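Local coordinates for protein quinoline 2-oxidoreductase large subunit (Pseudomonas putida, PDB 1T3Q) that probably oxidises quinoline by hydroxylation at carbon 2, as the molybdenum-bearing large subunit of a xanthine dehydrogenase family hydroxylase, at residues B[149-154]-B[316-321]; B[331-336]-B[359-364]; B[387-392]-B[398-403]. One frame throughout, in Å; residues are numbered along the deposited sequence.

The three contacts follow one another along the chain without interleaving. Interactions 1 and 2 have centres 12 Å apart and share a sheet, in which strands 312-322 and 352-360 run side by side in parallel; Thr321 O of interaction 1 meets Val360 N of interaction 2 at 3.1 Å, probably as a hydrogen bond. Together they pack helix 147-152 and the loop that holds 331-336 onto these neighbouring strands. Interaction 3, which joins the consecutive helices 375-393 and 397-402, is set apart, about 30 Å from interaction 1 and 34 Å from interaction 2, centre to centre. Interactions 2 and 3 and strand 312-322 belong to the first molybdopterin cofactor-binding domain.

Interaction 1 (B[149-154]-B[316-321]); sequences AALEGE and ENRSIT. With SO4 (sulfate ion), chain K.
Leu151 reaches from the last turn of helix 147-152 toward strand 312-322, where it meets Ile320 tip to tip and the end of Arg318 from the opposite direction. One methyl does all of this: Leu151 CD2 lies 4.1 Å from Ile320 CD1, a loose apolar contact, and equally 4.1 Å from Arg318 NH2, lying oblique to the guanidinium. The leucine is held off the usual staggered positions, with chi1 at -110°, so its side-chain geometry should be read with some caution.

Arg318 leaves the strand with CG anti to the backbone N and runs extended as far as NE, which carries its guanidinium out beside the leucine to a bound sulfate. The ion sits at the edge of the guanidinium, in its plane, and a single oxygen takes both terminal nitrogens: Arg318 NH2 to sulfate O3 is 2.6 Å at 150°, and Arg318 NH1 to the same O3 is 2.9 Å at a more bent 132°. Arg168 also donates to this sulfate, which probably came from the crystallisation liquor; the two arginines together form a small anion site.

Both Arg318 and Ile320 also touch Ile358 of strand 352-360, the parallel neighbour of strand 312-322, while Leu151 packs on Val360 of that strand, so helix 147-152 lies against two adjoining strands of the sheet.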
ATOM      1  N   ALA B 149     -30.093  -0.880  40.990  1.00 26.93           N
ATOM      2  CA  ALA B 149     -29.218  -1.791  41.713  1.00 26.20           C
ATOM      3  C   ALA B 149     -27.851  -1.172  41.968  1.00 26.17           C
ATOM      4  O   ALA B 149     -27.272  -1.356  43.036  1.00 26.52           O
ATOM      5  CB  ALA B 149     -29.059  -3.095  40.930  1.00 26.59           C
ATOM      6  N   ALA B 150     -27.329  -0.440  40.989  1.00 25.04           N
ATOM      7  CA  ALA B 150     -26.019   0.182  41.145  1.00 25.52           C
ATOM      8  C   ALA B 150     -26.024   1.225  42.265  1.00 25.31           C
ATOM      9  O   ALA B 150     -25.047   1.377  42.987  1.00 23.04           O
ATOM     10  CB  ALA B 150     -25.585   0.826  39.832  1.00 24.39           C
ATOM     11  N   LEU B 151     -27.138   1.932  42.410  1.00 27.53           N
ATOM     12  CA  LEU B 151     -27.255   2.973  43.426  1.00 29.06           C
ATOM     13  C   LEU B 151     -27.724   2.484  44.792  1.00 29.94           C
ATOM     14  O   LEU B 151     -27.366   3.066  45.816  1.00 30.61           O
ATOM     15  CB  LEU B 151     -28.214   4.058  42.933  1.00 29.07           C
ATOM     16  CG  LEU B 151     -27.693   5.443  42.543  1.00 30.64           C
ATOM     17  CD1 LEU B 151     -26.238   5.402  42.141  1.00 30.23           C
ATOM     18  CD2 LEU B 151     -28.559   5.969  41.416  1.00 29.56           C
ATOM     19  N   GLU B 152     -28.515   1.418  44.822  1.00 29.99           N
ATOM     20  CA  GLU B 152     -29.035   0.934  46.095  1.00 33.43           C
ATOM     21  C   GLU B 152     -28.617  -0.477  46.496  1.00 35.15           C
ATOM     22  O   GLU B 152     -28.820  -0.880  47.641  1.00 37.22           O
ATOM     23  CB  GLU B 152     -30.564   1.023  46.083  1.00 33.09           C
ATOM     24  N   GLY B 153     -28.033  -1.223  45.564  1.00 35.50           N
ATOM     25  CA  GLY B 153     -27.633  -2.590  45.856  1.00 35.87           C
ATOM     26  C   GLY B 153     -26.288  -2.765  46.534  1.00 36.70           C
ATOM     27  O   GLY B 153     -25.513  -1.818  46.670  1.00 37.10           O
ATOM     28  N   GLU B 154     -26.008  -3.995  46.955  1.00 37.04           N
ATOM     29  CA  GLU B 154     -24.755  -4.311  47.626  1.00 36.62           C
ATOM     30  C   GLU B 154     -23.658  -4.686  46.633  1.00 35.67           C
ATOM     31  O   GLU B 154     -22.478  -4.444  46.881  1.00 36.60           O
ATOM     32  CB  GLU B 154     -24.965  -5.461  48.615  1.00 37.42           C
ATOM     33  N   GLU B 316     -35.741  21.629  36.961  1.00 20.67           N
ATOM     34  CA  GLU B 316     -35.011  20.709  37.817  1.00 21.30           C
ATOM     35  C   GLU B 316     -34.765  19.426  37.032  1.00 20.44           C
ATOM     36  O   GLU B 316     -35.652  18.955  36.321  1.00 20.08           O
ATOM     37  CB  GLU B 316     -35.841  20.418  39.063  1.00 23.86           C
ATOM     38  CG  GLU B 316     -35.236  19.414  40.014  1.00 31.39           C
ATOM     39  CD  GLU B 316     -35.965  19.389  41.345  1.00 37.03           C
ATOM     40  OE1 GLU B 316     -37.214  19.301  41.338  1.00 39.61           O
ATOM     41  OE2 GLU B 316     -35.288  19.458  42.395  1.00 40.69           O
ATOM     42  N   ASN B 317     -33.561  18.870  37.140  1.00 20.14           N
ATOM     43  CA  ASN B 317     -33.266  17.627  36.435  1.00 21.76           C
ATOM     44  C   ASN B 317     -32.229  16.768  37.129  1.00 21.02           C
ATOM     45  O   ASN B 317     -31.107  17.204  37.383  1.00 23.75           O
ATOM     46  CB  ASN B 317     -32.790  17.896  35.005  1.00 19.46           C
ATOM     47  CG  ASN B 317     -32.717  16.618  34.165  1.00 20.33           C
ATOM     48  OD1 ASN B 317     -31.724  16.358  33.486  1.00 23.13           O
ATOM     49  ND2 ASN B 317     -33.780  15.824  34.206  1.00 16.44           N
ATOM     50  N   ARG B 318     -32.624  15.541  37.435  1.00 23.46           N
ATOM     51  CA  ARG B 318     -31.744  14.563  38.062  1.00 22.27           C
ATOM     52  C   ARG B 318     -31.485  13.577  36.927  1.00 21.20           C
ATOM     53  O   ARG B 318     -32.390  12.859  36.501  1.00 21.28           O
ATOM     54  CB  ARG B 318     -32.462  13.880  39.225  1.00 23.81           C
ATOM     55  CG  ARG B 318     -31.733  12.697  39.846  1.00 28.37           C
ATOM     56  CD  ARG B 318     -32.585  12.111  40.968  1.00 30.23           C
ATOM     57  NE  ARG B 318     -32.141  10.789  41.404  1.00 33.19           N
ATOM     58  CZ  ARG B 318     -31.046  10.560  42.120  1.00 33.84           C
ATOM     59  NH1 ARG B 318     -30.269  11.567  42.495  1.00 35.28           N
ATOM     60  NH2 ARG B 318     -30.731   9.319  42.461  1.00 33.76           N
ATOM     61  N   SER B 319     -30.260  13.573  36.423  1.00 20.25           N
ATOM     62  CA  SER B 319     -29.898  12.714  35.305  1.00 20.51           C
ATOM     63  C   SER B 319     -28.950  11.596  35.721  1.00 19.49           C
ATOM     64  O   SER B 319     -27.908  11.849  36.320  1.00 19.08           O
ATOM     65  CB  SER B 319     -29.251  13.572  34.211  1.00 20.99           C
ATOM     66  OG  SER B 319     -29.012  12.827  33.031  1.00 21.40           O
ATOM     67  N   ILE B 320     -29.311  10.359  35.392  1.00 19.23           N
ATOM     68  CA  ILE B 320     -28.481   9.210  35.740  1.00 18.97           C
ATOM     69  C   ILE B 320     -28.181   8.385  34.493  1.00 19.31           C
ATOM     70  O   ILE B 320     -29.078   8.091  33.704  1.00 19.79           O
ATOM     71  CB  ILE B 320     -29.180   8.300  36.767  1.00 18.63           C
ATOM     72  CG1 ILE B 320     -29.682   9.133  37.949  1.00 20.60           C
ATOM     73  CG2 ILE B 320     -28.203   7.235  37.258  1.00 18.21           C
ATOM     74  CD1 ILE B 320     -30.617   8.379  38.875  1.00 23.21           C
ATOM     75  N   THR B 321     -26.916   8.014  34.331  1.00 19.12           N
ATOM     76  CA  THR B 321     -26.469   7.236  33.183  1.00 19.45           C
ATOM     77  C   THR B 321     -26.065   5.817  33.562  1.00 20.39           C
ATOM     78  O   THR B 321     -25.360   5.606  34.555  1.00 19.74           O
ATOM     79  CB  THR B 321     -25.245   7.912  32.508  1.00 20.66           C
ATOM     80  OG1 THR B 321     -25.633   9.175  31.952  1.00 21.55           O
ATOM     81  CG2 THR B 321     -24.677   7.030  31.404  1.00 22.31           C
TER
HETATM   82  S   SO4 K3101     -28.605   9.088  45.507  1.00 59.62           S
HETATM   83  O1  SO4 K3101     -28.542  10.189  46.491  1.00 60.20           O
HETATM   84  O2  SO4 K3101     -29.754   8.214  45.815  1.00 61.12           O
HETATM   85  O3  SO4 K3101     -28.772   9.649  44.158  1.00 60.55           O
HETATM   86  O4  SO4 K3101     -27.357   8.304  45.562  1.00 59.83           O

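Interaction 2 (B[331-336]-B[359-364]); sequences WTQLVE and AVATNK
Gln333 lays its side chain over Ala359 of strand 352-360, its CB 3.9 Å from Ala359 CB and its amide passing on toward Val360 and Ala361. The glutamine belongs to the loop that joins strand 312-322 to helix 337-342, at the middle of an ST turn in which Thr332 OG1 accepts from Leu334 N at 3.2 Å, nearly straight at 165°. A second bond of the turn runs from Val335 N to Thr332 O. The CB of Gln333 points toward the strand, within the first molybdopterin cofactor-binding domain.

CG of Gln333 stands beside the backbone N (chi1 -63°), and the chain is extended beyond it, which sends the amide along the strand. No hydrogen bond crosses between the two segments, and the contact is one of van der Waals overlap in a fully buried setting. Val166 of strand 165-170 touches both Gln333 and Ala361, while Trp331, just before the turn, meets the ring of Tyr545, a residue of the molybdenum pocket. Farther along the chain, an inverse gamma turn is centred on Asn363, whose ND2 is hydrogen-bonded to Ala157 O and Arg110 O.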
ATOM      1  N   TRP B 331     -14.301   9.416  25.611  1.00 19.60           N
ATOM      2  CA  TRP B 331     -15.436  10.147  26.176  1.00 19.55           C
ATOM      3  C   TRP B 331     -15.842   9.815  27.607  1.00 19.85           C
ATOM      4  O   TRP B 331     -16.338  10.687  28.323  1.00 18.97           O
ATOM      5  CB  TRP B 331     -16.654   9.990  25.258  1.00 19.81           C
ATOM      6  CG  TRP B 331     -16.278  10.053  23.808  1.00 23.09           C
ATOM      7  CD1 TRP B 331     -16.416   9.056  22.883  1.00 22.74           C
ATOM      8  CD2 TRP B 331     -15.614  11.131  23.139  1.00 23.73           C
ATOM      9  NE1 TRP B 331     -15.873   9.444  21.684  1.00 22.13           N
ATOM     10  CE2 TRP B 331     -15.374  10.712  21.810  1.00 24.16           C
ATOM     11  CE3 TRP B 331     -15.194  12.409  23.533  1.00 26.60           C
ATOM     12  CZ2 TRP B 331     -14.728  11.525  20.872  1.00 25.22           C
ATOM     13  CZ3 TRP B 331     -14.551  13.220  22.600  1.00 26.87           C
ATOM     14  CH2 TRP B 331     -14.325  12.771  21.283  1.00 26.94           C
ATOM     15  N   THR B 332     -15.631   8.562  28.007  1.00 18.23           N
ATOM     16  CA  THR B 332     -15.984   8.061  29.338  1.00 17.80           C
ATOM     17  C   THR B 332     -17.491   8.084  29.548  1.00 19.31           C
ATOM     18  O   THR B 332     -18.252   8.423  28.639  1.00 18.70           O
ATOM     19  CB  THR B 332     -15.295   8.867  30.488  1.00 17.50           C
ATOM     20  OG1 THR B 332     -15.963  10.121  30.690  1.00 17.44           O
ATOM     21  CG2 THR B 332     -13.833   9.133  30.143  1.00 18.09           C
ATOM     22  N   GLN B 333     -17.924   7.713  30.746  1.00 16.90           N
ATOM     23  CA  GLN B 333     -19.341   7.691  31.053  1.00 17.05           C
ATOM     24  C   GLN B 333     -19.945   9.095  31.113  1.00 17.18           C
ATOM     25  O   GLN B 333     -21.162   9.247  31.199  1.00 18.39           O
ATOM     26  CB  GLN B 333     -19.574   6.936  32.367  1.00 15.28           C
ATOM     27  CG  GLN B 333     -19.140   5.473  32.267  1.00 18.44           C
ATOM     28  CD  GLN B 333     -19.472   4.648  33.495  1.00 19.79           C
ATOM     29  OE1 GLN B 333     -19.167   3.453  33.548  1.00 23.81           O
ATOM     30  NE2 GLN B 333     -20.091   5.270  34.483  1.00 17.55           N
ATOM     31  N   LEU B 334     -19.095  10.116  31.044  1.00 16.92           N
ATOM     32  CA  LEU B 334     -19.577  11.496  31.085  1.00 17.77           C
ATOM     33  C   LEU B 334     -20.209  11.873  29.747  1.00 17.73           C
ATOM     34  O   LEU B 334     -20.815  12.937  29.614  1.00 16.98           O
ATOM     35  CB  LEU B 334     -18.428  12.461  31.393  1.00 17.97           C
ATOM     36  CG  LEU B 334     -17.660  12.250  32.703  1.00 20.29           C
ATOM     37  CD1 LEU B 334     -16.752  13.453  32.950  1.00 20.29           C
ATOM     38  CD2 LEU B 334     -18.643  12.081  33.858  1.00 19.68           C
ATOM     39  N   VAL B 335     -20.080  10.978  28.771  1.00 17.14           N
ATOM     40  CA  VAL B 335     -20.608  11.215  27.430  1.00 16.96           C
ATOM     41  C   VAL B 335     -22.132  11.379  27.395  1.00 17.63           C
ATOM     42  O   VAL B 335     -22.678  11.983  26.470  1.00 18.72           O
ATOM     43  CB  VAL B 335     -20.164  10.074  26.464  1.00 17.58           C
ATOM     44  CG1 VAL B 335     -20.934   8.806  26.752  1.00 16.66           C
ATOM     45  CG2 VAL B 335     -20.333  10.514  25.016  1.00 17.36           C
ATOM     46  N   GLU B 336     -22.824  10.856  28.401  1.00 16.58           N
ATOM     47  CA  GLU B 336     -24.277  10.983  28.447  1.00 16.53           C
ATOM     48  C   GLU B 336     -24.778  12.097  29.377  1.00 18.06           C
ATOM     49  O   GLU B 336     -24.808  13.261  28.986  1.00 17.49           O
ATOM     50  CB  GLU B 336     -24.916   9.643  28.819  1.00 17.53           C
ATOM     51  CG  GLU B 336     -24.922   8.635  27.659  1.00 18.39           C
ATOM     52  CD  GLU B 336     -25.939   8.995  26.577  1.00 19.49           C
ATOM     53  OE1 GLU B 336     -25.768   8.556  25.417  1.00 19.86           O
ATOM     54  OE2 GLU B 336     -26.919   9.703  26.888  1.00 18.41           O
ATOM     55  N   ALA B 359     -23.260   9.119  36.982  1.00 18.85           N
ATOM     56  CA  ALA B 359     -22.867   8.043  36.075  1.00 18.39           C
ATOM     57  C   ALA B 359     -22.541   6.843  36.954  1.00 19.92           C
ATOM     58  O   ALA B 359     -21.682   6.932  37.830  1.00 20.80           O
ATOM     59  CB  ALA B 359     -21.636   8.450  35.266  1.00 17.12           C
ATOM     60  N   VAL B 360     -23.230   5.728  36.737  1.00 20.39           N
ATOM     61  CA  VAL B 360     -22.978   4.537  37.538  1.00 21.15           C
ATOM     62  C   VAL B 360     -22.504   3.358  36.711  1.00 21.96           C
ATOM     63  O   VAL B 360     -22.938   3.156  35.571  1.00 20.77           O
ATOM     64  CB  VAL B 360     -24.232   4.094  38.324  1.00 20.65           C
ATOM     65  CG1 VAL B 360     -24.644   5.189  39.289  1.00 22.07           C
ATOM     66  CG2 VAL B 360     -25.375   3.763  37.359  1.00 21.66           C
ATOM     67  N   ALA B 361     -21.605   2.581  37.300  1.00 20.79           N
ATOM     68  CA  ALA B 361     -21.074   1.403  36.642  1.00 21.57           C
ATOM     69  C   ALA B 361     -22.062   0.256  36.793  1.00 22.08           C
ATOM     70  O   ALA B 361     -22.671   0.078  37.851  1.00 22.70           O
ATOM     71  CB  ALA B 361     -19.729   1.028  37.251  1.00 21.76           C
ATOM     72  N   THR B 362     -22.230  -0.509  35.720  1.00 20.11           N
ATOM     73  CA  THR B 362     -23.122  -1.657  35.714  1.00 18.57           C
ATOM     74  C   THR B 362     -22.369  -2.750  34.969  1.00 17.47           C
ATOM     75  O   THR B 362     -21.406  -2.466  34.257  1.00 18.12           O
ATOM     76  CB  THR B 362     -24.437  -1.358  34.962  1.00 19.67           C
ATOM     77  OG1 THR B 362     -24.137  -0.978  33.616  1.00 19.92           O
ATOM     78  CG2 THR B 362     -25.204  -0.230  35.639  1.00 19.10           C
ATOM     79  N   ASN B 363     -22.787  -3.997  35.132  1.00 18.89           N
ATOM     80  CA  ASN B 363     -22.104  -5.079  34.444  1.00 18.75           C
ATOM     81  C   ASN B 363     -22.669  -5.273  33.037  1.00 19.04           C
ATOM     82  O   ASN B 363     -23.341  -6.258  32.741  1.00 18.75           O
ATOM     83  CB  ASN B 363     -22.188  -6.363  35.271  1.00 18.85           C
ATOM     84  CG  ASN B 363     -21.330  -6.289  36.526  1.00 18.56           C
ATOM     85  OD1 ASN B 363     -21.841  -6.259  37.644  1.00 18.91           O
ATOM     86  ND2 ASN B 363     -20.017  -6.235  36.339  1.00 14.73           N
ATOM     87  N   LYS B 364     -22.379  -4.295  32.184  1.00 19.98           N
ATOM     88  CA  LYS B 364     -22.817  -4.283  30.792  1.00 18.33           C
ATOM     89  C   LYS B 364     -21.655  -3.707  30.008  1.00 20.04           C
ATOM     90  O   LYS B 364     -20.690  -3.220  30.598  1.00 19.47           O
ATOM     91  CB  LYS B 364     -24.036  -3.378  30.636  1.00 18.57           C
ATOM     92  CG  LYS B 364     -25.213  -3.776  31.505  1.00 17.67           C
ATOM     93  CD  LYS B 364     -26.336  -2.754  31.427  1.00 19.19           C
ATOM     94  CE  LYS B 364     -27.470  -3.138  32.370  1.00 18.77           C
ATOM     95  NZ  LYS B 364     -28.613  -2.201  32.302  1.00 18.93           N
TER

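Interaction 3 (B[387-392]-B[398-403]); sequences DRAARQ and FEIRRR
Arg401 grips Asp387 end-on, with NH1 and NH2 both directed at one carboxylate oxygen. The salt bridge is closer through NH1, with Arg401 NH1 to Asp387 OD2 at 2.8 Å and an angle of 150°; Arg401 NH2 reaches the same OD2 at 3.1 Å. The oxygen lies at the edge of the guanidinium, close to its plane, but the carboxylate is turned 76° away from that plane. NH1 comes nearly along the C-O axis of OD2, whereas NH2 approaches from above the carboxylate plane. Arg401 is extended from CG to NE, which lets it span the gap between the helices. It has further partners: NH2 makes a salt bridge to Glu383, one turn back along helix 375-393, and NH1 donates to Pro397 O. A guanidinium shared between two acids would be expected to favour their ionised forms.

Turned away from helix 375-393, Glu399 bridges two arginines of its own segment. Arg403 NE meets Glu399 OE2 at 2.7 Å on its anti lone pair, and Arg402 NH1 reaches Glu399 OE1 at 3.1 Å.

Next to the buried salt bridge, Ile400 points into helix 375-393. With CG1 anti to the backbone N, its CD1 extends to Ala389 CB at 3.8 Å, while the CG2 branch rests on Ala390 CB, also at 3.8 Å. The two alanines allow the backbones to approach, with Ala390 CA and Ile400 CA 6.0 Å apart. Ala389 also touches Phe306 of strand 298-306, and Arg401 lies against Val460 and Val462 of strand 454-467. With axes 9.3 Å apart and directions differing by 107°, the two segments form a steeply crossed pair of consecutive helices joined by a short connection, as in an alpha-alpha corner.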
ATOM      1  N   ASP B 387     -44.224  21.033  25.720  1.00 19.80           N
ATOM      2  CA  ASP B 387     -45.464  20.831  24.975  1.00 20.17           C
ATOM      3  C   ASP B 387     -46.612  20.565  25.941  1.00 20.01           C
ATOM      4  O   ASP B 387     -47.740  21.003  25.716  1.00 21.12           O
ATOM      5  CB  ASP B 387     -45.348  19.636  24.016  1.00 20.92           C
ATOM      6  CG  ASP B 387     -44.776  20.016  22.656  1.00 26.34           C
ATOM      7  OD1 ASP B 387     -44.823  19.165  21.736  1.00 29.34           O
ATOM      8  OD2 ASP B 387     -44.284  21.150  22.492  1.00 27.00           O
ATOM      9  N   ARG B 388     -46.325  19.830  27.010  1.00 19.46           N
ATOM     10  CA  ARG B 388     -47.337  19.504  28.005  1.00 20.72           C
ATOM     11  C   ARG B 388     -47.775  20.768  28.738  1.00 21.11           C
ATOM     12  O   ARG B 388     -48.953  20.938  29.052  1.00 21.42           O
ATOM     13  CB  ARG B 388     -46.788  18.498  29.016  1.00 20.03           C
ATOM     14  CG  ARG B 388     -47.835  17.939  29.964  1.00 19.25           C
ATOM     15  CD  ARG B 388     -47.212  16.958  30.941  1.00 21.49           C
ATOM     16  NE  ARG B 388     -46.558  15.846  30.253  1.00 18.11           N
ATOM     17  CZ  ARG B 388     -45.744  14.978  30.845  1.00 21.31           C
ATOM     18  NH1 ARG B 388     -45.194  13.999  30.141  1.00 19.90           N
ATOM     19  NH2 ARG B 388     -45.472  15.094  32.140  1.00 19.15           N
ATOM     20  N   ALA B 389     -46.818  21.645  29.016  1.00 20.52           N
ATOM     21  CA  ALA B 389     -47.111  22.898  29.702  1.00 21.07           C
ATOM     22  C   ALA B 389     -47.996  23.751  28.805  1.00 20.94           C
ATOM     23  O   ALA B 389     -48.940  24.382  29.267  1.00 20.71           O
ATOM     24  CB  ALA B 389     -45.816  23.639  30.019  1.00 21.88           C
ATOM     25  N   ALA B 390     -47.682  23.761  27.515  1.00 21.43           N
ATOM     26  CA  ALA B 390     -48.455  24.537  26.557  1.00 22.63           C
ATOM     27  C   ALA B 390     -49.904  24.071  26.550  1.00 22.67           C
ATOM     28  O   ALA B 390     -50.817  24.883  26.686  1.00 23.38           O
ATOM     29  CB  ALA B 390     -47.848  24.408  25.157  1.00 21.08           C
ATOM     30  N   ARG B 391     -50.118  22.764  26.398  1.00 23.56           N
ATOM     31  CA  ARG B 391     -51.475  22.223  26.375  1.00 23.99           C
ATOM     32  C   ARG B 391     -52.231  22.567  27.647  1.00 24.26           C
ATOM     33  O   ARG B 391     -53.422  22.862  27.609  1.00 23.26           O
ATOM     34  CB  ARG B 391     -51.471  20.697  26.194  1.00 24.48           C
ATOM     35  CG  ARG B 391     -51.258  20.229  24.762  1.00 25.81           C
ATOM     36  CD  ARG B 391     -51.549  18.726  24.628  1.00 25.28           C
ATOM     37  NE  ARG B 391     -50.662  17.930  25.469  1.00 26.28           N
ATOM     38  CZ  ARG B 391     -49.418  17.602  25.145  1.00 23.68           C
ATOM     39  NH1 ARG B 391     -48.687  16.880  25.982  1.00 26.06           N
ATOM     40  NH2 ARG B 391     -48.912  17.972  23.975  1.00 25.29           N
ATOM     41  N   GLN B 392     -51.536  22.523  28.775  1.00 24.57           N
ATOM     42  CA  GLN B 392     -52.162  22.835  30.049  1.00 25.57           C
ATOM     43  C   GLN B 392     -52.648  24.284  30.092  1.00 24.75           C
ATOM     44  O   GLN B 392     -53.678  24.585  30.694  1.00 25.04           O
ATOM     45  CB  GLN B 392     -51.171  22.569  31.186  1.00 27.57           C
ATOM     46  CG  GLN B 392     -51.585  23.122  32.533  1.00 31.15           C
ATOM     47  CD  GLN B 392     -50.576  22.796  33.618  1.00 33.08           C
ATOM     48  OE1 GLN B 392     -50.407  23.555  34.575  1.00 34.46           O
ATOM     49  NE2 GLN B 392     -49.907  21.657  33.482  1.00 31.67           N
ATOM     50  N   PHE B 398     -45.696  26.380  19.764  1.00 20.50           N
ATOM     51  CA  PHE B 398     -44.818  27.380  19.185  1.00 21.26           C
ATOM     52  C   PHE B 398     -44.838  28.656  20.019  1.00 21.06           C
ATOM     53  O   PHE B 398     -43.802  29.279  20.237  1.00 21.97           O
ATOM     54  CB  PHE B 398     -45.235  27.698  17.746  1.00 20.63           C
ATOM     55  CG  PHE B 398     -45.304  26.492  16.864  1.00 20.78           C
ATOM     56  CD1 PHE B 398     -46.515  25.843  16.642  1.00 21.70           C
ATOM     57  CD2 PHE B 398     -44.152  25.975  16.286  1.00 21.25           C
ATOM     58  CE1 PHE B 398     -46.577  24.687  15.856  1.00 20.37           C
ATOM     59  CE2 PHE B 398     -44.202  24.821  15.499  1.00 20.82           C
ATOM     60  CZ  PHE B 398     -45.419  24.179  15.288  1.00 19.68           C
ATOM     61  N   GLU B 399     -46.021  29.030  20.491  1.00 20.35           N
ATOM     62  CA  GLU B 399     -46.183  30.247  21.284  1.00 21.21           C
ATOM     63  C   GLU B 399     -45.486  30.180  22.642  1.00 21.27           C
ATOM     64  O   GLU B 399     -44.845  31.145  23.056  1.00 21.60           O
ATOM     65  CB  GLU B 399     -47.675  30.553  21.473  1.00 22.48           C
ATOM     66  CG  GLU B 399     -47.992  31.808  22.301  1.00 23.57           C
ATOM     67  CD  GLU B 399     -47.326  33.068  21.771  1.00 27.01           C
ATOM     68  OE1 GLU B 399     -47.214  33.221  20.536  1.00 26.85           O
ATOM     69  OE2 GLU B 399     -46.926  33.922  22.592  1.00 28.62           O
ATOM     70  N   ILE B 400     -45.603  29.057  23.345  1.00 21.09           N
ATOM     71  CA  ILE B 400     -44.951  28.971  24.647  1.00 21.26           C
ATOM     72  C   ILE B 400     -43.433  29.080  24.495  1.00 21.97           C
ATOM     73  O   ILE B 400     -42.747  29.590  25.388  1.00 22.13           O
ATOM     74  CB  ILE B 400     -45.319  27.673  25.402  1.00 21.66           C
ATOM     75  CG1 ILE B 400     -44.898  27.807  26.872  1.00 21.59           C
ATOM     76  CG2 ILE B 400     -44.638  26.464  24.760  1.00 20.21           C
ATOM     77  CD1 ILE B 400     -45.474  26.737  27.779  1.00 23.22           C
ATOM     78  N   ARG B 401     -42.907  28.619  23.363  1.00 20.31           N
ATOM     79  CA  ARG B 401     -41.474  28.705  23.119  1.00 20.55           C
ATOM     80  C   ARG B 401     -41.050  30.144  22.809  1.00 21.00           C
ATOM     81  O   ARG B 401     -39.992  30.584  23.250  1.00 21.02           O
ATOM     82  CB  ARG B 401     -41.064  27.746  21.993  1.00 19.43           C
ATOM     83  CG  ARG B 401     -41.068  26.284  22.443  1.00 17.77           C
ATOM     84  CD  ARG B 401     -40.774  25.323  21.300  1.00 19.10           C
ATOM     85  NE  ARG B 401     -40.593  23.942  21.759  1.00 18.30           N
ATOM     86  CZ  ARG B 401     -41.571  23.125  22.137  1.00 17.31           C
ATOM     87  NH1 ARG B 401     -42.834  23.531  22.121  1.00 20.27           N
ATOM     88  NH2 ARG B 401     -41.282  21.883  22.523  1.00 18.60           N
ATOM     89  N   ARG B 402     -41.876  30.879  22.067  1.00 21.03           N
ATOM     90  CA  ARG B 402     -41.559  32.274  21.756  1.00 22.80           C
ATOM     91  C   ARG B 402     -41.402  33.087  23.037  1.00 23.07           C
ATOM     92  O   ARG B 402     -40.611  34.025  23.096  1.00 23.46           O
ATOM     93  CB  ARG B 402     -42.671  32.930  20.935  1.00 22.52           C
ATOM     94  CG  ARG B 402     -42.872  32.363  19.555  1.00 25.00           C
ATOM     95  CD  ARG B 402     -43.810  33.254  18.752  1.00 25.27           C
ATOM     96  NE  ARG B 402     -44.073  32.669  17.444  1.00 28.72           N
ATOM     97  CZ  ARG B 402     -45.128  31.914  17.164  1.00 26.72           C
ATOM     98  NH1 ARG B 402     -46.033  31.659  18.099  1.00 26.12           N
ATOM     99  NH2 ARG B 402     -45.260  31.393  15.953  1.00 28.12           N
ATOM    100  N   ARG B 403     -42.169  32.727  24.057  1.00 22.77           N
ATOM    101  CA  ARG B 403     -42.139  33.442  25.328  1.00 23.27           C
ATOM    102  C   ARG B 403     -40.971  33.089  26.240  1.00 22.93           C
ATOM    103  O   ARG B 403     -40.788  33.718  27.282  1.00 22.25           O
ATOM    104  CB  ARG B 403     -43.455  33.209  26.077  1.00 22.66           C
ATOM    105  CG  ARG B 403     -44.678  33.619  25.279  1.00 23.32           C
ATOM    106  CD  ARG B 403     -45.960  33.362  26.038  1.00 23.55           C
ATOM    107  NE  ARG B 403     -47.126  33.756  25.254  1.00 24.04           N
ATOM    108  CZ  ARG B 403     -48.366  33.792  25.725  1.00 24.98           C
ATOM    109  NH1 ARG B 403     -49.362  34.165  24.935  1.00 25.25           N
ATOM    110  NH2 ARG B 403     -48.612  33.458  26.985  1.00 24.07           N
TER